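PDB 1V9N: malate dehydrogenase from Pyrococcus horikoshii, which catalyses the NAD-dependent oxidation of (S)-malate to oxaloacetate, a reaction of the tricarboxylic acid cycle, and works as a homodimer. Local coordinates for residues A[177-182]-A[325-330]; A[14-19]-A[47-52]. All blocks are in the same frame, centred on the assembly; numbering follows the deposited sequence.

From the N terminus, interaction 2 comes first: it brings the start of helix 16-29 against the end of helix 34-49, closing a short and largely helical excursion of 27 intervening residues. Interaction 1 opens only at 177-182 and closes after 142 intervening residues on helix 324-336, so the two contacts follow in series, neither nested nor crossed. In space they adjoin, with centres about 15 Å apart. Phe-327 CD1 lies 3.4 Å from Arg-50 NH1, and Phe-327 and Arg-50 form a cation-pi pair. Interaction 1 ties strand 181-185 of the mixed sheet to helix 324-336, interaction 2 joins the N-terminal helices, and both reach the 2'-phosphate of NADPH.

Interaction 1. Residues A[177-182]-A[325-330]; sequences KDKPFL and KGFLTM. With NDP (NADPH dihydro-nicotinamide-adenine-dinucleotide phosphate), chain B.
Phe-327 carries the packed half of this contact, its ring lying under the side chain of Lys-179 on one face and meeting Pro-180 at its edge. The lysine runs over that face: CD stands 4.1 Å from the centroid of the Phe-327 ring and 30° off the normal, an off-centre CH-pi contact, while CB lies above the rim of the same face. The extended lysine chain and the phenylalanine side chain slide past each other in opposite directions. At the ring edge, near its plane, Pro-180 O approaches Phe-327 CE2 to 3.3 Å, and Pro-180 CD meets CZ of that ring at 3.9 Å. With CG of Phe-327 anti to its carbonyl carbon (chi1 -84°), the ring reaches out from the helix to these partners.

The looser side is polar and lies toward solvent, where Glu-331 forms a long, weak ion pair with Lys-179 NZ. Away from this solvent side, the buried Gly-326 N gives a nearly straight bond (167°, 2.8 Å) to O1X of the NADPH 2'-phosphate, and Lys-325 NZ reaches N7A of the adenine at 3.2 Å. The contact thus joins the loop entering strand 181-185, the outermost of its sheet within this chain, to helix 324-336, while Pro-180 also packs on Leu-136 and Ala-139 of helix 132-139.

Interaction 2. Residues A[14-19]-A[47-52]; sequences VPKDRL and ADLRGV. With NDP (NADPH dihydro-nicotinamide-adenine-dinucleotide phosphate), chain B.
Leu-49 and Lys-16 meet through aliphatic carbon, their side chains crossing at about a right angle. Leu-49 is readily followed outward: CB and CG lead from the helix without a close partner on segment 14-19, and both branches then reach one lysine carbon. CD1 of Leu-49 is 3.9 Å from CG of Lys-16, and CD2 of Leu-49 is 4.0 Å from that same CG. Lys-16 bends at chi2 (-82°), which carries its ammonium end away from the leucine. Alongside, CD2 of Leu-19 rests 3.8 Å from OD2 of Asp-48, a van der Waals contact of a methyl group with a carboxylate oxygen, whose hydrogen bond comes from Val-57 N.

Past Leu-49, Gly-51 ends the helix in a Schellman motif, with positive phi (84°). Just before it, Arg-50 turns to the cofactor: its NH2 donates to O2X of the NADPH 2'-phosphate at 3.1 Å and 167°, with O2X in the guanidinium plane at its edge, and NH2 also bonds Gly-323 O. The chemistry therefore divides within a few residues. Between the helices Lys-16 and Leu-49 meet through carbon alone, an apolar patch extended by Met-330 and Leu-334 against Leu-49, and Leu-19 lays a methyl group on the Asp-48 carboxylate, whereas Arg-50 offers positive charge that probably helps offset that of the phosphate.

Interaction 1. Residues A[177-182]-A[325-330]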
loop_
_atom_site.group_PDB
_atom_site.type_symbol
_atom_site.label_atom_id
_atom_site.label_comp_id
_atom_site.label_asym_id
_atom_site.label_seq_id
_atom_site.Cartn_x
_atom_site.Cartn_y
_atom_site.Cartn_z
ATOM N N LYS A 177 18.149 -10.741 8.979
ATOM C CA LYS A 177 19.383 -11.275 9.543
ATOM C C LYS A 177 20.529 -10.332 9.174
ATOM O O LYS A 177 21.552 -10.289 9.855
ATOM C CB LYS A 177 19.677 -12.671 8.982
ATOM C CG LYS A 177 18.622 -13.730 9.298
ATOM C CD LYS A 177 18.676 -14.185 10.749
ATOM C CE LYS A 177 19.997 -14.878 11.067
ATOM N NZ LYS A 177 20.252 -16.057 10.181
ATOM N N ASP A 178 20.348 -9.576 8.093
ATOM C CA ASP A 178 21.369 -8.643 7.628
ATOM C C ASP A 178 20.827 -7.214 7.637
ATOM O O ASP A 178 20.392 -6.727 8.675
ATOM C CB ASP A 178 21.823 -9.045 6.224
ATOM C CG ASP A 178 22.183 -10.526 6.134
ATOM O OD1 ASP A 178 23.061 -10.973 6.902
ATOM O OD2 ASP A 178 21.584 -11.244 5.304
ATOM N N LYS A 179 20.851 -6.537 6.494
ATOM C CA LYS A 179 20.339 -5.170 6.437
ATOM C C LYS A 179 18.818 -5.165 6.326
ATOM O O LYS A 179 18.222 -6.050 5.707
ATOM C CB LYS A 179 20.969 -4.408 5.270
ATOM C CG LYS A 179 22.444 -4.121 5.501
ATOM C CD LYS A 179 23.092 -3.351 4.365
ATOM C CE LYS A 179 24.586 -3.161 4.652
ATOM N NZ LYS A 179 25.330 -2.577 3.502
ATOM N N PRO A 180 18.168 -4.163 6.930
ATOM C CA PRO A 180 16.708 -4.080 6.881
ATOM C C PRO A 180 16.109 -4.112 5.481
ATOM O O PRO A 180 16.694 -3.600 4.518
ATOM C CB PRO A 180 16.410 -2.750 7.576
ATOM C CG PRO A 180 17.560 -2.592 8.529
ATOM C CD PRO A 180 18.734 -3.034 7.689
ATOM N N PHE A 181 14.942 -4.738 5.376
ATOM C CA PHE A 181 14.209 -4.761 4.128
ATOM C C PHE A 181 13.678 -3.329 4.103
ATOM O O PHE A 181 13.252 -2.817 5.138
ATOM C CB PHE A 181 13.036 -5.737 4.219
ATOM C CG PHE A 181 12.013 -5.550 3.148
ATOM C CD1 PHE A 181 12.151 -6.182 1.916
ATOM C CD2 PHE A 181 10.915 -4.715 3.360
ATOM C CE1 PHE A 181 11.205 -5.986 0.905
ATOM C CE2 PHE A 181 9.970 -4.508 2.362
ATOM C CZ PHE A 181 10.111 -5.145 1.131
ATOM N N LEU A 182 13.702 -2.674 2.951
ATOM C CA LEU A 182 13.213 -1.304 2.896
ATOM C C LEU A 182 12.538 -0.927 1.591
ATOM O O LEU A 182 13.197 -0.718 0.571
ATOM C CB LEU A 182 14.354 -0.317 3.173
ATOM C CG LEU A 182 14.030 1.179 3.005
ATOM C CD1 LEU A 182 12.924 1.603 3.979
ATOM C CD2 LEU A 182 15.306 2.003 3.233
ATOM N N LYS A 325 19.729 -1.919 -3.417
ATOM C CA LYS A 325 20.487 -0.966 -4.232
ATOM C C LYS A 325 20.918 0.219 -3.374
ATOM O O LYS A 325 22.076 0.629 -3.402
ATOM C CB LYS A 325 19.640 -0.434 -5.391
ATOM C CG LYS A 325 19.398 -1.405 -6.533
ATOM C CD LYS A 325 18.525 -0.743 -7.589
ATOM C CE LYS A 325 18.254 -1.653 -8.765
ATOM N NZ LYS A 325 17.350 -1.006 -9.764
ATOM N N GLY A 326 19.970 0.766 -2.617
ATOM C CA GLY A 326 20.255 1.907 -1.764
ATOM C C GLY A 326 21.358 1.675 -0.749
ATOM O O GLY A 326 22.235 2.524 -0.576
ATOM N N PHE A 327 21.316 0.535 -0.065
ATOM C CA PHE A 327 22.329 0.221 0.932
ATOM C C PHE A 327 23.706 0.044 0.298
ATOM O O PHE A 327 24.718 0.431 0.886
ATOM C CB PHE A 327 21.940 -1.034 1.716
ATOM C CG PHE A 327 21.000 -0.763 2.863
ATOM C CD1 PHE A 327 21.350 0.138 3.867
ATOM C CD2 PHE A 327 19.772 -1.412 2.943
ATOM C CE1 PHE A 327 20.490 0.391 4.935
ATOM C CE2 PHE A 327 18.904 -1.167 4.006
ATOM C CZ PHE A 327 19.262 -0.265 5.003
ATOM N N LEU A 328 23.736 -0.538 -0.898
ATOM C CA LEU A 328 24.990 -0.741 -1.620
ATOM C C LEU A 328 25.519 0.611 -2.088
ATOM O O LEU A 328 26.711 0.901 -1.972
ATOM C CB LEU A 328 24.774 -1.658 -2.826
ATOM C CG LEU A 328 25.165 -3.126 -2.643
ATOM C CD1 LEU A 328 24.480 -3.702 -1.421
ATOM C CD2 LEU A 328 24.790 -3.906 -3.895
ATOM N N THR A 329 24.623 1.432 -2.625
ATOM C CA THR A 329 24.999 2.761 -3.084
ATOM C C THR A 329 25.585 3.538 -1.910
ATOM O O THR A 329 26.598 4.222 -2.050
ATOM C CB THR A 329 23.787 3.521 -3.628
ATOM O OG1 THR A 329 23.271 2.834 -4.774
ATOM C CG2 THR A 329 24.183 4.940 -4.026
HETATM N N MSE A 330 24.946 3.422 -0.750
HETATM C CA MSE A 330 25.414 4.102 0.450
HETATM C C MSE A 330 26.819 3.624 0.799
HETATM O O MSE A 330 27.741 4.425 0.947
HETATM C CB MSE A 330 24.471 3.823 1.624
HETATM C CG MSE A 330 25.008 4.267 2.978
HETATM SE SE MSE A 330 23.765 4.011 4.451
HETATM C CE MSE A 330 24.252 2.598 5.632
HETATM P PA NDP B . 12.311 4.092 -6.701
HETATM O O1A NDP B . 13.652 4.624 -6.734
HETATM O O2A NDP B . 11.565 3.658 -7.934
HETATM O O5B NDP B . 12.319 2.854 -5.625
HETATM C C5B NDP B . 11.122 2.113 -5.324
HETATM C C4B NDP B . 11.534 1.079 -4.260
HETATM O O4B NDP B . 11.846 -0.109 -5.010
HETATM C C3B NDP B . 12.741 1.364 -3.410
HETATM O O3B NDP B . 12.468 0.867 -2.065
HETATM C C2B NDP B . 13.884 0.634 -4.021
HETATM O O2B NDP B . 14.986 0.285 -3.166
HETATM C C1B NDP B . 13.169 -0.514 -4.664
HETATM N N9A NDP B . 13.770 -1.002 -5.936
HETATM C C8A NDP B . 14.374 -0.263 -6.994
HETATM N N7A NDP B . 14.764 -1.059 -7.962
HETATM C C5A NDP B . 14.435 -2.328 -7.581
HETATM C C6A NDP B . 14.572 -3.627 -8.167
HETATM N N6A NDP B . 15.137 -3.764 -9.372
HETATM N N1A NDP B . 14.117 -4.738 -7.490
HETATM C C2A NDP B . 13.532 -4.607 -6.256
HETATM N N3A NDP B . 13.353 -3.429 -5.622
HETATM C C4A NDP B . 13.830 -2.316 -6.341
HETATM O O3 NDP B . 11.301 5.006 -5.917
HETATM P PN NDP B . 10.652 6.447 -6.047
HETATM O O1N NDP B . 9.214 6.214 -6.134
HETATM O O2N NDP B . 11.344 7.018 -7.253
HETATM O O5D NDP B . 11.117 7.114 -4.679
HETATM C C5D NDP B . 11.646 8.467 -4.603
HETATM C C4D NDP B . 12.006 8.836 -3.113
HETATM O O4D NDP B . 11.374 10.074 -2.840
HETATM C C3D NDP B . 11.509 7.871 -2.007
HETATM O O3D NDP B . 12.561 7.720 -1.045
HETATM C C2D NDP B . 10.250 8.509 -1.447
HETATM O O2D NDP B . 10.034 8.140 -0.101
HETATM C C1D NDP B . 10.553 10.013 -1.672
HETATM N N1N NDP B . 9.345 10.852 -1.894
HETATM C C2N NDP B . 9.062 11.828 -0.898
HETATM C C3N NDP B . 7.887 12.661 -1.111
HETATM C C7N NDP B . 7.547 13.692 -0.126
HETATM O O7N NDP B . 6.570 14.442 -0.241
HETATM N N7N NDP B . 8.316 13.863 0.984
HETATM C C4N NDP B . 7.111 12.450 -2.291
HETATM C C5N NDP B . 7.403 11.487 -3.248
HETATM C C6N NDP B . 8.526 10.685 -3.057
HETATM P P2B NDP B . 16.341 1.040 -3.069
HETATM O O1X NDP B . 17.308 -0.068 -3.000
HETATM O O2X NDP B . 16.372 1.873 -1.827
HETATM O O3X NDP B . 16.543 1.902 -4.311
HETATM O O HOH W 1 24.953 -0.235 4.015
#

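Interaction 2. Residues A[14-19]-A[47-52]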
loop_
_atom_site.group_PDB
_atom_site.type_symbol
_atom_site.label_atom_id
_atom_site.label_comp_id
_atom_site.label_asym_id
_atom_site.label_seq_id
_atom_site.Cartn_x
_atom_site.Cartn_y
_atom_site.Cartn_z
ATOM N N VAL A 14 31.960 14.471 -2.503
ATOM C CA VAL A 14 32.030 15.249 -1.275
ATOM C C VAL A 14 31.965 14.305 -0.084
ATOM O O VAL A 14 31.022 13.529 0.047
ATOM C CB VAL A 14 30.857 16.254 -1.173
ATOM C CG1 VAL A 14 30.965 17.044 0.116
ATOM C CG2 VAL A 14 30.861 17.188 -2.372
ATOM N N PRO A 15 32.975 14.351 0.797
ATOM C CA PRO A 15 32.993 13.481 1.974
ATOM C C PRO A 15 31.677 13.573 2.741
ATOM O O PRO A 15 31.249 14.660 3.124
ATOM C CB PRO A 15 34.171 14.019 2.776
ATOM C CG PRO A 15 35.113 14.463 1.701
ATOM C CD PRO A 15 34.191 15.184 0.746
ATOM N N LYS A 16 31.043 12.425 2.952
ATOM C CA LYS A 16 29.775 12.358 3.665
ATOM C C LYS A 16 29.776 13.274 4.888
ATOM O O LYS A 16 28.880 14.101 5.057
ATOM C CB LYS A 16 29.500 10.908 4.082
ATOM C CG LYS A 16 28.165 10.667 4.763
ATOM C CD LYS A 16 28.212 11.012 6.240
ATOM C CE LYS A 16 26.890 10.707 6.911
ATOM N NZ LYS A 16 26.906 11.051 8.357
ATOM N N ASP A 17 30.797 13.125 5.726
ATOM C CA ASP A 17 30.939 13.915 6.943
ATOM C C ASP A 17 31.018 15.413 6.659
ATOM O O ASP A 17 30.633 16.237 7.490
ATOM C CB ASP A 17 32.192 13.468 7.693
ATOM C CG ASP A 17 32.209 11.974 7.947
ATOM O OD1 ASP A 17 31.411 11.507 8.788
ATOM O OD2 ASP A 17 33.011 11.268 7.293
ATOM N N ARG A 18 31.519 15.756 5.478
ATOM C CA ARG A 18 31.657 17.147 5.075
ATOM C C ARG A 18 30.309 17.734 4.684
ATOM O O ARG A 18 29.978 18.858 5.060
ATOM C CB ARG A 18 32.634 17.249 3.903
ATOM C CG ARG A 18 32.896 18.660 3.406
ATOM C CD ARG A 18 34.243 18.709 2.711
ATOM N NE ARG A 18 35.313 18.349 3.639
ATOM C CZ ARG A 18 36.568 18.094 3.282
ATOM N NH1 ARG A 18 36.923 18.156 2.005
ATOM N NH2 ARG A 18 37.468 17.780 4.206
ATOM N N LEU A 19 29.536 16.970 3.921
ATOM C CA LEU A 19 28.221 17.420 3.488
ATOM C C LEU A 19 27.337 17.601 4.716
ATOM O O LEU A 19 26.598 18.582 4.828
ATOM C CB LEU A 19 27.595 16.394 2.540
ATOM C CG LEU A 19 26.264 16.784 1.893
ATOM C CD1 LEU A 19 26.450 18.046 1.062
ATOM C CD2 LEU A 19 25.766 15.649 1.021
ATOM N N ALA A 47 19.398 10.436 2.040
ATOM C CA ALA A 47 18.828 10.449 0.697
ATOM C C ALA A 47 19.931 10.510 -0.360
ATOM O O ALA A 47 19.878 9.809 -1.370
ATOM C CB ALA A 47 17.887 11.643 0.534
ATOM N N ASP A 48 20.924 11.363 -0.135
ATOM C CA ASP A 48 22.028 11.483 -1.079
ATOM C C ASP A 48 22.841 10.184 -1.113
ATOM O O ASP A 48 23.220 9.714 -2.183
ATOM C CB ASP A 48 22.927 12.664 -0.706
ATOM C CG ASP A 48 22.289 14.007 -1.033
ATOM O OD1 ASP A 48 21.865 14.199 -2.196
ATOM O OD2 ASP A 48 22.211 14.869 -0.131
ATOM N N LEU A 49 23.086 9.605 0.058
ATOM C CA LEU A 49 23.836 8.357 0.161
ATOM C C LEU A 49 23.138 7.193 -0.543
ATOM O O LEU A 49 23.790 6.370 -1.195
ATOM C CB LEU A 49 24.058 7.990 1.631
ATOM C CG LEU A 49 25.088 8.807 2.415
ATOM C CD1 LEU A 49 25.085 8.384 3.875
ATOM C CD2 LEU A 49 26.469 8.591 1.804
ATOM N N ARG A 50 21.815 7.121 -0.406
ATOM C CA ARG A 50 21.044 6.047 -1.023
ATOM C C ARG A 50 20.773 6.298 -2.502
ATOM O O ARG A 50 20.119 5.494 -3.166
ATOM C CB ARG A 50 19.713 5.849 -0.289
ATOM C CG ARG A 50 19.841 5.422 1.170
ATOM C CD ARG A 50 18.472 4.992 1.724
ATOM N NE ARG A 50 18.005 3.758 1.092
ATOM C CZ ARG A 50 18.434 2.542 1.425
ATOM N NH1 ARG A 50 19.324 2.399 2.392
ATOM N NH2 ARG A 50 18.007 1.473 0.763
ATOM N N GLY A 51 21.262 7.423 -3.014
ATOM C CA GLY A 51 21.064 7.728 -4.419
ATOM C C GLY A 51 19.750 8.393 -4.767
ATOM O O GLY A 51 19.288 8.300 -5.906
ATOM N N VAL A 52 19.132 9.061 -3.799
ATOM C CA VAL A 52 17.870 9.747 -4.054
ATOM C C VAL A 52 18.153 11.246 -4.141
ATOM O O VAL A 52 17.779 12.016 -3.251
ATOM C CB VAL A 52 16.836 9.489 -2.926
ATOM C CG1 VAL A 52 15.476 10.031 -3.337
ATOM C CG2 VAL A 52 16.745 8.000 -2.621
HETATM P PA NDP B . 12.311 4.092 -6.701
HETATM O O1A NDP B . 13.652 4.624 -6.734
HETATM O O2A NDP B . 11.565 3.658 -7.934
HETATM O O5B NDP B . 12.319 2.854 -5.625
HETATM C C5B NDP B . 11.122 2.113 -5.324
HETATM C C4B NDP B . 11.534 1.079 -4.260
HETATM O O4B NDP B . 11.846 -0.109 -5.010
HETATM C C3B NDP B . 12.741 1.364 -3.410
HETATM O O3B NDP B . 12.468 0.867 -2.065
HETATM C C2B NDP B . 13.884 0.634 -4.021
HETATM O O2B NDP B . 14.986 0.285 -3.166
HETATM C C1B NDP B . 13.169 -0.514 -4.664
HETATM N N9A NDP B . 13.770 -1.002 -5.936
HETATM C C8A NDP B . 14.374 -0.263 -6.994
HETATM N N7A NDP B . 14.764 -1.059 -7.962
HETATM C C5A NDP B . 14.435 -2.328 -7.581
HETATM C C6A NDP B . 14.572 -3.627 -8.167
HETATM N N6A NDP B . 15.137 -3.764 -9.372
HETATM N N1A NDP B . 14.117 -4.738 -7.490
HETATM C C2A NDP B . 13.532 -4.607 -6.256
HETATM N N3A NDP B . 13.353 -3.429 -5.622
HETATM C C4A NDP B . 13.830 -2.316 -6.341
HETATM O O3 NDP B . 11.301 5.006 -5.917
HETATM P PN NDP B . 10.652 6.447 -6.047
HETATM O O1N NDP B . 9.214 6.214 -6.134
HETATM O O2N NDP B . 11.344 7.018 -7.253
HETATM O O5D NDP B . 11.117 7.114 -4.679
HETATM C C5D NDP B . 11.646 8.467 -4.603
HETATM C C4D NDP B . 12.006 8.836 -3.113
HETATM O O4D NDP B . 11.374 10.074 -2.840
HETATM C C3D NDP B . 11.509 7.871 -2.007
HETATM O O3D NDP B . 12.561 7.720 -1.045
HETATM C C2D NDP B . 10.250 8.509 -1.447
HETATM O O2D NDP B . 10.034 8.140 -0.101
HETATM C C1D NDP B . 10.553 10.013 -1.672
HETATM N N1N NDP B . 9.345 10.852 -1.894
HETATM C C2N NDP B . 9.062 11.828 -0.898
HETATM C C3N NDP B . 7.887 12.661 -1.111
HETATM C C7N NDP B . 7.547 13.692 -0.126
HETATM O O7N NDP B . 6.570 14.442 -0.241
HETATM N N7N NDP B . 8.316 13.863 0.984
HETATM C C4N NDP B . 7.111 12.450 -2.291
HETATM C C5N NDP B . 7.403 11.487 -3.248
HETATM C C6N NDP B . 8.526 10.685 -3.057
HETATM P P2B NDP B . 16.341 1.040 -3.069
HETATM O O1X NDP B . 17.308 -0.068 -3.000
HETATM O O2X NDP B . 16.372 1.873 -1.827
HETATM O O3X NDP B . 16.543 1.902 -4.311
#